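RmpD (Hexulose-6-phosphate synthase) (PDB 3EXR) is a TIM-barrel protein of the orotidine 5'-phosphate decarboxylase / HUMPS family that forms a two-chain assembly. Local coordinates at residues G45-R53 with N77-W85; I165-G175 with F185-I194. All coordinates share one frame; numbering follows the deposited sequence.

Contact 1 of 2, residues G45-R53 with N77-W85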
ATOM      1  N   GLY A  45      11.528  -0.292  -5.946  1.00  7.27           N
ATOM      2  CA  GLY A  45      10.789   0.244  -7.086  1.00  7.10           C
ATOM      3  C   GLY A  45      10.457  -0.862  -8.074  1.00  7.06           C
ATOM      4  O   GLY A  45      10.697  -2.043  -7.800  1.00  8.85           O
ATOM      5  N   SER A  46       9.968  -0.461  -9.239  1.00  7.40           N
ATOM      6  CA  SER A  46       9.301  -1.375 -10.154  1.00  7.29           C
ATOM      7  C   SER A  46      10.247  -2.062 -11.118  1.00  7.76           C
ATOM      8  O   SER A  46       9.836  -2.970 -11.833  1.00  7.74           O
ATOM      9  CB  SER A  46       8.195  -0.638 -10.900  1.00  7.84           C
ATOM     10  OG  SER A  46       8.726   0.386 -11.734  1.00  9.47           O
ATOM     11  N   GLU A  47      11.508  -1.662 -11.162  1.00  8.31           N
ATOM     12  CA  GLU A  47      12.433  -2.308 -12.084  1.00  8.99           C
ATOM     13  C   GLU A  47      12.530  -3.823 -11.764  1.00  9.14           C
ATOM     14  O   GLU A  47      12.692  -4.640 -12.648  1.00  9.15           O
ATOM     15  CB  GLU A  47      13.797  -1.625 -12.154  1.00  9.14           C
ATOM     16  CG  GLU A  47      14.709  -2.245 -13.210  1.00 10.39           C
ATOM     17  CD  GLU A  47      16.014  -1.506 -13.448  1.00 11.59           C
ATOM     18  OE1 GLU A  47      16.541  -0.845 -12.529  1.00 14.20           O
ATOM     19  OE2 GLU A  47      16.540  -1.651 -14.573  1.00 14.28           O
ATOM     20  N   LEU A  48      12.363  -4.170 -10.498  1.00  9.30           N
ATOM     21  CA  LEU A  48      12.332  -5.570 -10.088  1.00  8.85           C
ATOM     22  C   LEU A  48      11.333  -6.374 -10.918  1.00  8.50           C
ATOM     23  O   LEU A  48      11.620  -7.529 -11.306  1.00  7.84           O
ATOM     24  CB  LEU A  48      11.999  -5.690  -8.594  1.00  9.44           C
ATOM     25  CG  LEU A  48      11.784  -7.111  -8.038  1.00 10.31           C
ATOM     26  CD1 LEU A  48      13.023  -7.958  -8.162  1.00 12.51           C
ATOM     27  CD2 LEU A  48      11.337  -7.061  -6.591  1.00 11.72           C
ATOM     28  N   VAL A  49      10.170  -5.785 -11.190  1.00  8.97           N
ATOM     29  CA  VAL A  49       9.143  -6.503 -11.962  1.00  8.43           C
ATOM     30  C   VAL A  49       9.693  -6.896 -13.337  1.00  8.51           C
ATOM     31  O   VAL A  49       9.504  -8.007 -13.806  1.00  8.13           O
ATOM     32  CB  VAL A  49       7.844  -5.668 -12.119  1.00  8.31           C
ATOM     33  CG1 VAL A  49       6.843  -6.361 -13.021  1.00  9.13           C
ATOM     34  CG2 VAL A  49       7.219  -5.408 -10.753  1.00  9.42           C
ATOM     35  N   GLU A  50      10.367  -5.947 -13.966  1.00  8.42           N
ATOM     36  CA  GLU A  50      10.980  -6.166 -15.276  1.00  9.14           C
ATOM     37  C   GLU A  50      12.121  -7.213 -15.248  1.00  9.33           C
ATOM     38  O   GLU A  50      12.246  -8.035 -16.154  1.00 10.16           O
ATOM     39  CB  GLU A  50      11.462  -4.828 -15.839  1.00  9.95           C
ATOM     40  CG  GLU A  50      11.872  -4.874 -17.293  1.00 10.96           C
ATOM     41  CD  GLU A  50      12.045  -3.500 -17.939  1.00 14.50           C
ATOM     42  OE1 GLU A  50      11.485  -2.519 -17.438  1.00 16.25           O
ATOM     43  OE2 GLU A  50      12.720  -3.430 -18.991  1.00 15.70           O
ATOM     44  N   VAL A  51      12.925  -7.191 -14.198  1.00  9.09           N
ATOM     45  CA  VAL A  51      13.993  -8.180 -14.030  1.00  8.13           C
ATOM     46  C   VAL A  51      13.366  -9.573 -13.905  1.00  8.96           C
ATOM     47  O   VAL A  51      13.855 -10.506 -14.523  1.00  9.21           O
ATOM     48  CB  VAL A  51      14.877  -7.855 -12.810  1.00  8.33           C
ATOM     49  CG1 VAL A  51      15.827  -8.998 -12.477  1.00  9.71           C
ATOM     50  CG2 VAL A  51      15.645  -6.533 -13.040  1.00  8.04           C
ATOM     51  N   LEU A  52      12.296  -9.675 -13.133  1.00  8.50           N
ATOM     52  CA  LEU A  52      11.637 -10.965 -12.952  1.00  9.52           C
ATOM     53  C   LEU A  52      11.055 -11.457 -14.267  1.00  9.66           C
ATOM     54  O   LEU A  52      11.137 -12.638 -14.561  1.00 10.15           O
ATOM     55  CB  LEU A  52      10.569 -10.911 -11.878  1.00  9.64           C
ATOM     56  CG  LEU A  52      11.076 -10.666 -10.467  1.00 10.04           C
ATOM     57  CD1 LEU A  52       9.934 -10.398  -9.522  1.00 11.40           C
ATOM     58  CD2 LEU A  52      11.911 -11.861  -9.974  1.00 10.44           C
ATOM     59  N   ARG A  53      10.476 -10.549 -15.055  1.00  9.40           N
ATOM     60  CA  ARG A  53       9.917 -10.903 -16.357  1.00  9.35           C
ATOM     61  C   ARG A  53      10.982 -11.416 -17.309  1.00 10.03           C
ATOM     62  O   ARG A  53      10.755 -12.371 -18.030  1.00 10.18           O
ATOM     63  CB  ARG A  53       9.145  -9.737 -16.946  1.00  9.06           C
ATOM     64  CG  ARG A  53       8.621  -9.941 -18.370  1.00  8.14           C
ATOM     65  CD  ARG A  53       7.810 -11.191 -18.572  1.00 10.13           C
ATOM     66  NE  ARG A  53       6.507 -11.007 -17.956  1.00 11.35           N
ATOM     67  CZ  ARG A  53       5.776 -11.954 -17.385  1.00 10.68           C
ATOM     68  NH1 ARG A  53       6.238 -13.187 -17.295  1.00 11.17           N
ATOM     69  NH2 ARG A  53       4.600 -11.635 -16.853  1.00 10.45           N
ATOM     70  N   ASN A  77       2.033   1.686 -14.555  1.00  8.84           N
ATOM     71  CA  ASN A  77       3.448   1.635 -14.216  1.00  9.04           C
ATOM     72  C   ASN A  77       4.009   0.244 -14.051  1.00  9.01           C
ATOM     73  O   ASN A  77       5.139  -0.008 -14.454  1.00  9.72           O
ATOM     74  CB  ASN A  77       3.764   2.439 -12.958  1.00  8.37           C
ATOM     75  CG  ASN A  77       3.697   3.965 -13.178  1.00  8.72           C
ATOM     76  OD1 ASN A  77       3.674   4.447 -14.321  1.00 10.76           O
ATOM     77  ND2 ASN A  77       3.691   4.718 -12.071  1.00  9.71           N
ATOM     78  N   ASN A  78       3.229  -0.660 -13.446  1.00  8.96           N
ATOM     79  CA  ASN A  78       3.686  -2.030 -13.253  1.00  9.05           C
ATOM     80  C   ASN A  78       3.405  -2.931 -14.439  1.00  9.08           C
ATOM     81  O   ASN A  78       4.176  -3.845 -14.662  1.00  9.26           O
ATOM     82  CB  ASN A  78       3.114  -2.610 -11.966  1.00  8.12           C
ATOM     83  CG  ASN A  78       3.752  -2.001 -10.751  1.00  9.83           C
ATOM     84  OD1 ASN A  78       4.829  -2.416 -10.340  1.00 10.77           O
ATOM     85  ND2 ASN A  78       3.117  -0.970 -10.207  1.00  9.07           N
ATOM     86  N   ALA A  79       2.354  -2.655 -15.210  1.00  9.49           N
ATOM     87  CA  ALA A  79       2.053  -3.425 -16.429  1.00  9.88           C
ATOM     88  C   ALA A  79       3.119  -3.191 -17.495  1.00  9.74           C
ATOM     89  O   ALA A  79       3.510  -4.119 -18.206  1.00 10.73           O
ATOM     90  CB  ALA A  79       0.684  -3.051 -16.975  1.00 10.14           C
ATOM     91  N   VAL A  80       3.616  -1.960 -17.618  1.00  9.62           N
ATOM     92  CA  VAL A  80       4.663  -1.717 -18.611  1.00 10.35           C
ATOM     93  C   VAL A  80       5.970  -2.423 -18.249  1.00  9.46           C
ATOM     94  O   VAL A  80       6.776  -2.690 -19.123  1.00 11.03           O
ATOM     95  CB  VAL A  80       4.901  -0.214 -18.878  1.00 10.91           C
ATOM     96  CG1 VAL A  80       3.636   0.452 -19.395  1.00 11.83           C
ATOM     97  CG2 VAL A  80       5.441   0.490 -17.657  1.00 13.51           C
ATOM     98  N   ARG A  81       6.166  -2.742 -16.961  1.00  8.96           N
ATOM     99  CA  ARG A  81       7.345  -3.497 -16.484  1.00  8.85           C
ATOM    100  C   ARG A  81       7.177  -4.993 -16.758  1.00  9.17           C
ATOM    101  O   ARG A  81       8.134  -5.751 -16.663  1.00 11.02           O
ATOM    102  CB  ARG A  81       7.539  -3.281 -14.976  1.00  8.63           C
ATOM    103  CG  ARG A  81       8.018  -1.901 -14.552  1.00  8.59           C
ATOM    104  CD  ARG A  81       9.450  -1.676 -14.926  1.00  8.99           C
ATOM    105  NE  ARG A  81       9.995  -0.484 -14.287  1.00 10.85           N
ATOM    106  CZ  ARG A  81      11.201   0.010 -14.551  1.00 12.76           C
ATOM    107  NH1 ARG A  81      11.956  -0.545 -15.476  1.00 11.19           N
ATOM    108  NH2 ARG A  81      11.649   1.073 -13.894  1.00 11.50           N
ATOM    109  N   GLY A  82       5.959  -5.397 -17.078  1.00  9.92           N
ATOM    110  CA  GLY A  82       5.646  -6.805 -17.368  1.00 10.03           C
ATOM    111  C   GLY A  82       4.753  -7.562 -16.375  1.00 10.32           C
ATOM    112  O   GLY A  82       4.589  -8.773 -16.517  1.00 11.10           O
ATOM    113  N   ALA A  83       4.166  -6.887 -15.379  1.00 10.19           N
ATOM    114  CA  ALA A  83       3.256  -7.577 -14.462  1.00 10.34           C
ATOM    115  C   ALA A  83       2.028  -8.156 -15.142  1.00 10.26           C
ATOM    116  O   ALA A  83       1.457  -7.548 -16.074  1.00 10.22           O
ATOM    117  CB  ALA A  83       2.805  -6.658 -13.322  1.00 10.64           C
ATOM    118  N   ASP A  84       1.587  -9.309 -14.632  1.00  9.75           N
ATOM    119  CA  ASP A  84       0.285  -9.869 -15.005  1.00  8.55           C
ATOM    120  C   ASP A  84      -0.831  -9.466 -14.046  1.00  8.56           C
ATOM    121  O   ASP A  84      -1.905  -9.017 -14.472  1.00  8.65           O
ATOM    122  CB  ASP A  84       0.390 -11.394 -15.054  1.00  9.17           C
ATOM    123  CG  ASP A  84       1.330 -11.874 -16.150  1.00  8.39           C
ATOM    124  OD1 ASP A  84       1.194 -11.434 -17.331  1.00 10.43           O
ATOM    125  OD2 ASP A  84       2.202 -12.711 -15.854  1.00 11.26           O
ATOM    126  N   TRP A  85      -0.568  -9.625 -12.750  1.00  8.70           N
ATOM    127  CA  TRP A  85      -1.530  -9.343 -11.703  1.00  8.77           C
ATOM    128  C   TRP A  85      -0.990  -8.234 -10.839  1.00  9.31           C
ATOM    129  O   TRP A  85       0.200  -8.174 -10.610  1.00  9.60           O
ATOM    130  CB  TRP A  85      -1.777 -10.555 -10.818  1.00  8.94           C
ATOM    131  CG  TRP A  85      -2.314 -11.745 -11.561  1.00  9.55           C
ATOM    132  CD1 TRP A  85      -2.876 -11.746 -12.800  1.00  9.95           C
ATOM    133  CD2 TRP A  85      -2.320 -13.107 -11.113  1.00 11.49           C
ATOM    134  NE1 TRP A  85      -3.241 -13.023 -13.150  1.00 11.09           N
ATOM    135  CE2 TRP A  85      -2.914 -13.880 -12.134  1.00 10.83           C
ATOM    136  CE3 TRP A  85      -1.876 -13.753  -9.950  1.00 11.52           C
ATOM    137  CZ2 TRP A  85      -3.079 -15.259 -12.028  1.00 11.51           C
ATOM    138  CZ3 TRP A  85      -2.031 -15.140  -9.843  1.00 10.13           C
ATOM    139  CH2 TRP A  85      -2.621 -15.873 -10.880  1.00  9.41           C
TER
HETATM  140  O   HOH W   1      10.840   3.006 -12.035  1.00 14.69           O
HETATM  141  O   HOH W   2      14.697   0.018 -16.500  1.00 20.93           O
HETATM  142  O   HOH W   3       9.368  -0.707 -18.664  1.00 27.01           O
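R81 and R53 reach across this contact in opposite directions, and between them they bind two outer helices of a TIM barrel, 47-55 and 71-79. R81 comes from the turn that follows helix 71-79 and lays its chain over the start of helix 47-55. Bent at chi2 (-71°) and extended beyond, it brings the guanidinium above the backbone of E47, whose CA sits 3.6 Å from R81 CZ, over one face of the group. The edge of the guanidinium serves the polar partners: R81 NE donates to S46 OG at 3.0 Å, and R81 NH1 forms a salt bridge of 2.8 Å with E50 OE1. The E50 chain crosses that of R81 at about a right angle, and its oxygen is met from above the carboxylate plane, the two planes standing 53° apart. S46 OG is also bonded to Q43 of the second subunit, which places this end of the contact beside the dimer partner.

Beneath the R81 chain, V49 fills the middle. V49 CG1 packs against R81 CB and lies 4.1 Å from A83 CB. G82, with positive phi, is the first residue to leave helical angles, in a Schellman motif, and sends the chain on to strand 85-89.

R53 answers from the other helix. Bent at chi2 (53°) and again at chi3, its chain turns the NE/NH2 side of the guanidinium to G82 O, NH2 nearly in line with the C=O and NE more oblique. The same NH2 makes a salt bridge with D84, whose carboxylate is probably further stabilised as an anion by K111 and the backbone N of I61. Here too the acceptor is approached from above its plane, R53 NH2 to D84 OD2 measuring 2.8 Å.

Contact 2 of 2, residues I165-G175 with F185-I194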
ATOM      1  N   ILE A 165     -15.318 -18.086  -2.450  1.00 11.16           N
ATOM      2  CA  ILE A 165     -15.247 -18.975  -3.605  1.00 12.12           C
ATOM      3  C   ILE A 165     -16.668 -19.147  -4.170  1.00 12.97           C
ATOM      4  O   ILE A 165     -16.881 -19.055  -5.381  1.00 13.01           O
ATOM      5  CB  ILE A 165     -14.622 -20.352  -3.224  1.00 12.25           C
ATOM      6  CG1 ILE A 165     -13.116 -20.195  -2.964  1.00 12.01           C
ATOM      7  CG2 ILE A 165     -14.895 -21.396  -4.312  1.00 12.32           C
ATOM      8  CD1 ILE A 165     -12.418 -21.386  -2.293  1.00 11.55           C
ATOM      9  N   GLU A 166     -17.636 -19.343  -3.272  1.00 13.99           N
ATOM     10  CA  GLU A 166     -19.012 -19.564  -3.706  1.00 15.84           C
ATOM     11  C   GLU A 166     -19.593 -18.327  -4.381  1.00 15.52           C
ATOM     12  O   GLU A 166     -20.374 -18.440  -5.316  1.00 15.88           O
ATOM     13  CB  GLU A 166     -19.880 -20.055  -2.558  1.00 17.31           C
ATOM     14  CG  GLU A 166     -19.725 -21.563  -2.301  1.00 21.07           C
ATOM     15  CD  GLU A 166     -19.466 -22.415  -3.569  1.00 26.79           C
ATOM     16  OE1 GLU A 166     -18.343 -22.973  -3.730  1.00 28.15           O
ATOM     17  OE2 GLU A 166     -20.391 -22.558  -4.399  1.00 29.95           O
ATOM     18  N   MET A 167     -19.167 -17.143  -3.943  1.00 14.67           N
ATOM     19  CA  MET A 167     -19.573 -15.879  -4.580  1.00 14.55           C
ATOM     20  C   MET A 167     -19.014 -15.723  -5.993  1.00 13.89           C
ATOM     21  O   MET A 167     -19.500 -14.900  -6.754  1.00 14.54           O
ATOM     22  CB  MET A 167     -19.110 -14.687  -3.734  1.00 14.67           C
ATOM     23  CG  MET A 167     -19.901 -14.509  -2.465  1.00 15.87           C
ATOM     24  SD  MET A 167     -19.363 -13.076  -1.522  1.00 19.12           S
ATOM     25  CE  MET A 167     -20.075 -11.775  -2.440  1.00 16.56           C
ATOM     26  N   GLY A 168     -17.985 -16.488  -6.344  1.00 12.69           N
ATOM     27  CA  GLY A 168     -17.370 -16.377  -7.662  1.00 12.88           C
ATOM     28  C   GLY A 168     -15.919 -15.889  -7.676  1.00 12.50           C
ATOM     29  O   GLY A 168     -15.358 -15.688  -8.750  1.00 13.69           O
ATOM     30  N   PHE A 169     -15.306 -15.732  -6.503  1.00 11.49           N
ATOM     31  CA  PHE A 169     -13.867 -15.404  -6.436  1.00 11.31           C
ATOM     32  C   PHE A 169     -12.940 -16.574  -6.693  1.00 11.23           C
ATOM     33  O   PHE A 169     -13.182 -17.719  -6.228  1.00 11.20           O
ATOM     34  CB  PHE A 169     -13.493 -14.761  -5.094  1.00 11.07           C
ATOM     35  CG  PHE A 169     -13.986 -13.345  -4.938  1.00 12.40           C
ATOM     36  CD1 PHE A 169     -13.232 -12.269  -5.398  1.00 12.65           C
ATOM     37  CD2 PHE A 169     -15.216 -13.091  -4.353  1.00 12.55           C
ATOM     38  CE1 PHE A 169     -13.681 -10.954  -5.262  1.00 11.97           C
ATOM     39  CE2 PHE A 169     -15.680 -11.791  -4.202  1.00 12.18           C
ATOM     40  CZ  PHE A 169     -14.910 -10.712  -4.646  1.00 11.51           C
ATOM     41  N   ARG A 170     -11.849 -16.280  -7.402  1.00 10.23           N
ATOM     42  CA  ARG A 170     -10.652 -17.111  -7.340  1.00 10.56           C
ATOM     43  C   ARG A 170      -9.859 -16.620  -6.139  1.00 10.50           C
ATOM     44  O   ARG A 170      -9.346 -15.501  -6.151  1.00 10.54           O
ATOM     45  CB  ARG A 170      -9.845 -17.032  -8.637  1.00 10.03           C
ATOM     46  CG  ARG A 170     -10.383 -17.977  -9.744  1.00 11.19           C
ATOM     47  CD  ARG A 170      -9.885 -17.583 -11.145  1.00 10.67           C
ATOM     48  NE  ARG A 170     -10.365 -16.242 -11.475  1.00 11.31           N
ATOM     49  CZ  ARG A 170      -9.671 -15.296 -12.101  1.00 12.63           C
ATOM     50  NH1 ARG A 170      -8.464 -15.523 -12.586  1.00 10.77           N
ATOM     51  NH2 ARG A 170     -10.235 -14.113 -12.253  1.00 13.05           N
ATOM     52  N   VAL A 171      -9.811 -17.441  -5.100  1.00 10.14           N
ATOM     53  CA  VAL A 171      -9.244 -17.064  -3.822  1.00 10.52           C
ATOM     54  C   VAL A 171      -7.819 -17.616  -3.656  1.00  9.82           C
ATOM     55  O   VAL A 171      -7.551 -18.797  -3.832  1.00  9.92           O
ATOM     56  CB  VAL A 171     -10.148 -17.513  -2.649  1.00 11.15           C
ATOM     57  CG1 VAL A 171      -9.513 -17.227  -1.294  1.00 11.69           C
ATOM     58  CG2 VAL A 171     -11.507 -16.841  -2.764  1.00 10.73           C
ATOM     59  N   SER A 172      -6.887 -16.720  -3.357  1.00  9.00           N
ATOM     60  CA  SER A 172      -5.554 -17.106  -2.967  1.00  7.95           C
ATOM     61  C   SER A 172      -5.475 -17.076  -1.453  1.00  8.46           C
ATOM     62  O   SER A 172      -6.064 -16.196  -0.817  1.00  9.29           O
ATOM     63  CB  SER A 172      -4.524 -16.118  -3.516  1.00  7.37           C
ATOM     64  OG  SER A 172      -4.480 -16.150  -4.901  1.00  8.89           O
ATOM     65  N   VAL A 173      -4.770 -18.046  -0.858  1.00  8.31           N
ATOM     66  CA  VAL A 173      -4.564 -18.019   0.583  1.00  9.04           C
ATOM     67  C   VAL A 173      -3.071 -17.882   0.898  1.00  9.46           C
ATOM     68  O   VAL A 173      -2.205 -18.321   0.125  1.00  8.67           O
ATOM     69  CB  VAL A 173      -5.165 -19.272   1.301  1.00  9.89           C
ATOM     70  CG1 VAL A 173      -6.655 -19.356   1.161  1.00  9.66           C
ATOM     71  CG2 VAL A 173      -4.523 -20.540   0.776  1.00  9.48           C
ATOM     72  N   THR A 174      -2.781 -17.276   2.045  1.00  9.70           N
ATOM     73  CA  THR A 174      -1.406 -17.117   2.508  1.00 11.37           C
ATOM     74  C   THR A 174      -1.352 -17.181   4.007  1.00 11.14           C
ATOM     75  O   THR A 174      -2.329 -16.815   4.680  1.00 11.56           O
ATOM     76  CB  THR A 174      -0.803 -15.802   1.992  1.00 11.09           C
ATOM     77  OG1 THR A 174       0.606 -15.783   2.270  1.00 14.14           O
ATOM     78  CG2 THR A 174      -1.401 -14.584   2.665  1.00 11.62           C
ATOM     79  N   GLY A 175      -0.226 -17.679   4.533  1.00 11.27           N
ATOM     80  CA  GLY A 175      -0.036 -17.858   5.974  1.00 11.96           C
ATOM     81  C   GLY A 175      -0.311 -19.285   6.405  1.00 12.56           C
ATOM     82  O   GLY A 175      -1.312 -19.848   6.010  1.00 13.42           O
ATOM     83  N   PHE A 185      -6.878 -28.133   3.621  1.00 15.15           N
ATOM     84  CA  PHE A 185      -7.678 -27.501   2.594  1.00 14.45           C
ATOM     85  C   PHE A 185      -8.387 -28.483   1.672  1.00 14.18           C
ATOM     86  O   PHE A 185      -8.981 -28.074   0.683  1.00 14.12           O
ATOM     87  CB  PHE A 185      -6.794 -26.588   1.756  1.00 14.13           C
ATOM     88  CG  PHE A 185      -6.304 -25.360   2.506  1.00 14.19           C
ATOM     89  CD1 PHE A 185      -7.083 -24.217   2.574  1.00 14.87           C
ATOM     90  CD2 PHE A 185      -5.065 -25.368   3.137  1.00 14.85           C
ATOM     91  CE1 PHE A 185      -6.599 -23.070   3.254  1.00 15.03           C
ATOM     92  CE2 PHE A 185      -4.596 -24.254   3.819  1.00 15.59           C
ATOM     93  CZ  PHE A 185      -5.370 -23.109   3.890  1.00 14.95           C
ATOM     94  N   GLU A 186      -8.340 -29.768   2.003  1.00 13.99           N
ATOM     95  CA  GLU A 186      -8.985 -30.786   1.188  1.00 14.88           C
ATOM     96  C   GLU A 186     -10.446 -30.407   0.939  1.00 15.06           C
ATOM     97  O   GLU A 186     -11.159 -30.000   1.855  1.00 15.92           O
ATOM     98  CB  GLU A 186      -8.866 -32.165   1.857  1.00 14.51           C
ATOM     99  CG  GLU A 186      -8.971 -33.377   0.900  1.00 15.51           C
ATOM    100  CD  GLU A 186     -10.369 -33.601   0.306  1.00 15.54           C
ATOM    101  OE1 GLU A 186     -11.350 -33.432   1.048  1.00 16.73           O
ATOM    102  OE2 GLU A 186     -10.494 -33.909  -0.908  1.00 15.32           O
ATOM    103  N   GLY A 187     -10.868 -30.515  -0.311  1.00 14.71           N
ATOM    104  CA  GLY A 187     -12.220 -30.137  -0.689  1.00 15.25           C
ATOM    105  C   GLY A 187     -12.495 -28.646  -0.831  1.00 15.07           C
ATOM    106  O   GLY A 187     -13.634 -28.256  -1.112  1.00 16.02           O
ATOM    107  N   VAL A 188     -11.475 -27.811  -0.634  1.00 14.23           N
ATOM    108  CA  VAL A 188     -11.616 -26.355  -0.823  1.00 13.13           C
ATOM    109  C   VAL A 188     -10.931 -25.984  -2.141  1.00 12.39           C
ATOM    110  O   VAL A 188      -9.769 -26.297  -2.333  1.00 11.83           O
ATOM    111  CB  VAL A 188     -11.005 -25.549   0.375  1.00 13.21           C
ATOM    112  CG1 VAL A 188     -11.260 -24.042   0.253  1.00 13.96           C
ATOM    113  CG2 VAL A 188     -11.570 -26.060   1.701  1.00 13.50           C
ATOM    114  N   ASP A 189     -11.677 -25.356  -3.039  1.00 12.99           N
ATOM    115  CA  ASP A 189     -11.242 -25.008  -4.394  1.00 13.47           C
ATOM    116  C   ASP A 189     -10.335 -23.754  -4.405  1.00 13.23           C
ATOM    117  O   ASP A 189     -10.631 -22.750  -5.044  1.00 13.72           O
ATOM    118  CB  ASP A 189     -12.501 -24.787  -5.246  1.00 14.47           C
ATOM    119  CG  ASP A 189     -12.206 -24.596  -6.715  1.00 17.43           C
ATOM    120  OD1 ASP A 189     -11.289 -25.256  -7.238  1.00 20.65           O
ATOM    121  OD2 ASP A 189     -12.896 -23.803  -7.406  1.00 20.43           O
ATOM    122  N   VAL A 190      -9.233 -23.854  -3.682  1.00 12.32           N
ATOM    123  CA  VAL A 190      -8.245 -22.767  -3.572  1.00 11.07           C
ATOM    124  C   VAL A 190      -7.635 -22.529  -4.950  1.00 11.01           C
ATOM    125  O   VAL A 190      -7.218 -23.474  -5.622  1.00 10.73           O
ATOM    126  CB  VAL A 190      -7.120 -23.129  -2.560  1.00 11.24           C
ATOM    127  CG1 VAL A 190      -5.974 -22.113  -2.600  1.00 10.87           C
ATOM    128  CG2 VAL A 190      -7.675 -23.262  -1.149  1.00 11.54           C
ATOM    129  N   PHE A 191      -7.538 -21.263  -5.353  1.00  9.78           N
ATOM    130  CA  PHE A 191      -6.986 -20.907  -6.671  1.00  9.44           C
ATOM    131  C   PHE A 191      -5.461 -20.917  -6.676  1.00  9.86           C
ATOM    132  O   PHE A 191      -4.848 -21.439  -7.596  1.00  9.26           O
ATOM    133  CB  PHE A 191      -7.525 -19.536  -7.119  1.00  9.31           C
ATOM    134  CG  PHE A 191      -6.849 -18.976  -8.351  1.00  9.37           C
ATOM    135  CD1 PHE A 191      -6.989 -19.598  -9.590  1.00 10.59           C
ATOM    136  CD2 PHE A 191      -6.111 -17.804  -8.277  1.00  8.65           C
ATOM    137  CE1 PHE A 191      -6.388 -19.092 -10.714  1.00 10.60           C
ATOM    138  CE2 PHE A 191      -5.511 -17.281  -9.432  1.00 10.66           C
ATOM    139  CZ  PHE A 191      -5.653 -17.933 -10.642  1.00 11.62           C
ATOM    140  N   THR A 192      -4.877 -20.329  -5.632  1.00  9.66           N
ATOM    141  CA  THR A 192      -3.444 -20.223  -5.461  1.00  9.88           C
ATOM    142  C   THR A 192      -3.059 -20.307  -4.004  1.00  9.33           C
ATOM    143  O   THR A 192      -3.723 -19.690  -3.156  1.00  9.64           O
ATOM    144  CB  THR A 192      -2.934 -18.870  -6.013  1.00  9.87           C
ATOM    145  OG1 THR A 192      -3.186 -18.778  -7.420  1.00 10.02           O
ATOM    146  CG2 THR A 192      -1.415 -18.740  -5.817  1.00 11.09           C
ATOM    147  N   PHE A 193      -1.986 -21.051  -3.722  1.00  8.92           N
ATOM    148  CA  PHE A 193      -1.357 -21.069  -2.391  1.00  9.28           C
ATOM    149  C   PHE A 193      -0.098 -20.179  -2.464  1.00  9.19           C
ATOM    150  O   PHE A 193       0.773 -20.421  -3.297  1.00  9.10           O
ATOM    151  CB  PHE A 193      -0.963 -22.485  -1.987  1.00  9.22           C
ATOM    152  CG  PHE A 193      -2.151 -23.353  -1.647  1.00 10.36           C
ATOM    153  CD1 PHE A 193      -2.752 -23.271  -0.391  1.00 11.82           C
ATOM    154  CD2 PHE A 193      -2.690 -24.212  -2.590  1.00 11.26           C
ATOM    155  CE1 PHE A 193      -3.877 -24.071  -0.088  1.00 12.20           C
ATOM    156  CE2 PHE A 193      -3.797 -25.007  -2.282  1.00 12.45           C
ATOM    157  CZ  PHE A 193      -4.382 -24.930  -1.039  1.00 12.44           C
ATOM    158  N   ILE A 194      -0.002 -19.159  -1.604  1.00  9.22           N
ATOM    159  CA  ILE A 194       1.135 -18.221  -1.635  1.00  9.53           C
ATOM    160  C   ILE A 194       2.079 -18.570  -0.489  1.00  9.73           C
ATOM    161  O   ILE A 194       1.733 -18.381   0.672  1.00 10.09           O
ATOM    162  CB  ILE A 194       0.678 -16.767  -1.463  1.00  9.32           C
ATOM    163  CG1 ILE A 194      -0.359 -16.370  -2.517  1.00  9.61           C
ATOM    164  CG2 ILE A 194       1.898 -15.847  -1.503  1.00 10.84           C
ATOM    165  CD1 ILE A 194      -0.999 -15.001  -2.235  1.00 10.98           C
TER
HETATM  166  O   HOH W   4     -10.706 -20.135  -5.664  1.00 11.35           O
HETATM  167  O   HOH W   5       2.237 -18.417   3.326  1.00 16.42           O
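Backbone hydrogen bonds join strand 170-174 to strand 192-195, the seventh and eighth parallel strands of the TIM barrel, with S172 opposite T192 and V173 opposite F193. V173 bonds both ways, its N to T192 O at 3.0 Å and its O to I194 N at 2.9 Å, the latter almost straight. One step earlier F191 N donates to V171 O. Water supplements the pairing at each end: one molecule accepts from V171 N and donates to D189 O, another accepts from G175 N and donates to I194 O.

Aromatic contacts flank the pairing. R170 and F191 run side by side, and R170 CB lies over one face of the F191 ring, offset toward its rim, in a CH-pi contact 4.0 Å from the centroid. The guanidinium beyond is at most weakly attracted, R170 CZ lying 5.3 Å from the centroid; R170 NH2 is bound by S136 OG and, as a salt bridge, by E113. V190 CG1 stands over the centre of the F193 ring, and F193 CE1 in turn lies above a face of F185, offset toward its rim.

Apolar packing completes the join. With chi1 of -63°, V173 holds CG2 between its backbone N and carbonyl carbon, and this methyl meets F193 CD1 at 3.5 Å as well as V190 and F185. At the end of helix 155-167, I165 CD1 rests on V188 CG1. On the face that carries S172, T192 and I194, S172 CB touches I194 CD1.

Polar S172 OG makes a van der Waals contact with T192 CB at 3.3 Å.

From the N terminus, the chain first forms strands 7-12 and 33-36 with their helices. Contact 1 then closes a loop of 23 residues containing strand 60-67, joining one outer helix to the next at the periphery, next to the second subunit. Strand 85-89, which starts at the end of contact 1, and strands 113-117 and 137-141 come before contact 2, which closes a shorter loop of nine residues and pairs the seventh and eighth strands. The two loops neither nest nor cross: they succeed one another along the chain. The centres of the two contacts lie about 25 Å apart, on opposite sides of the chain's centre, yet the contacts meet where W85 CH2 approaches F191 CE2 at 3.5 Å.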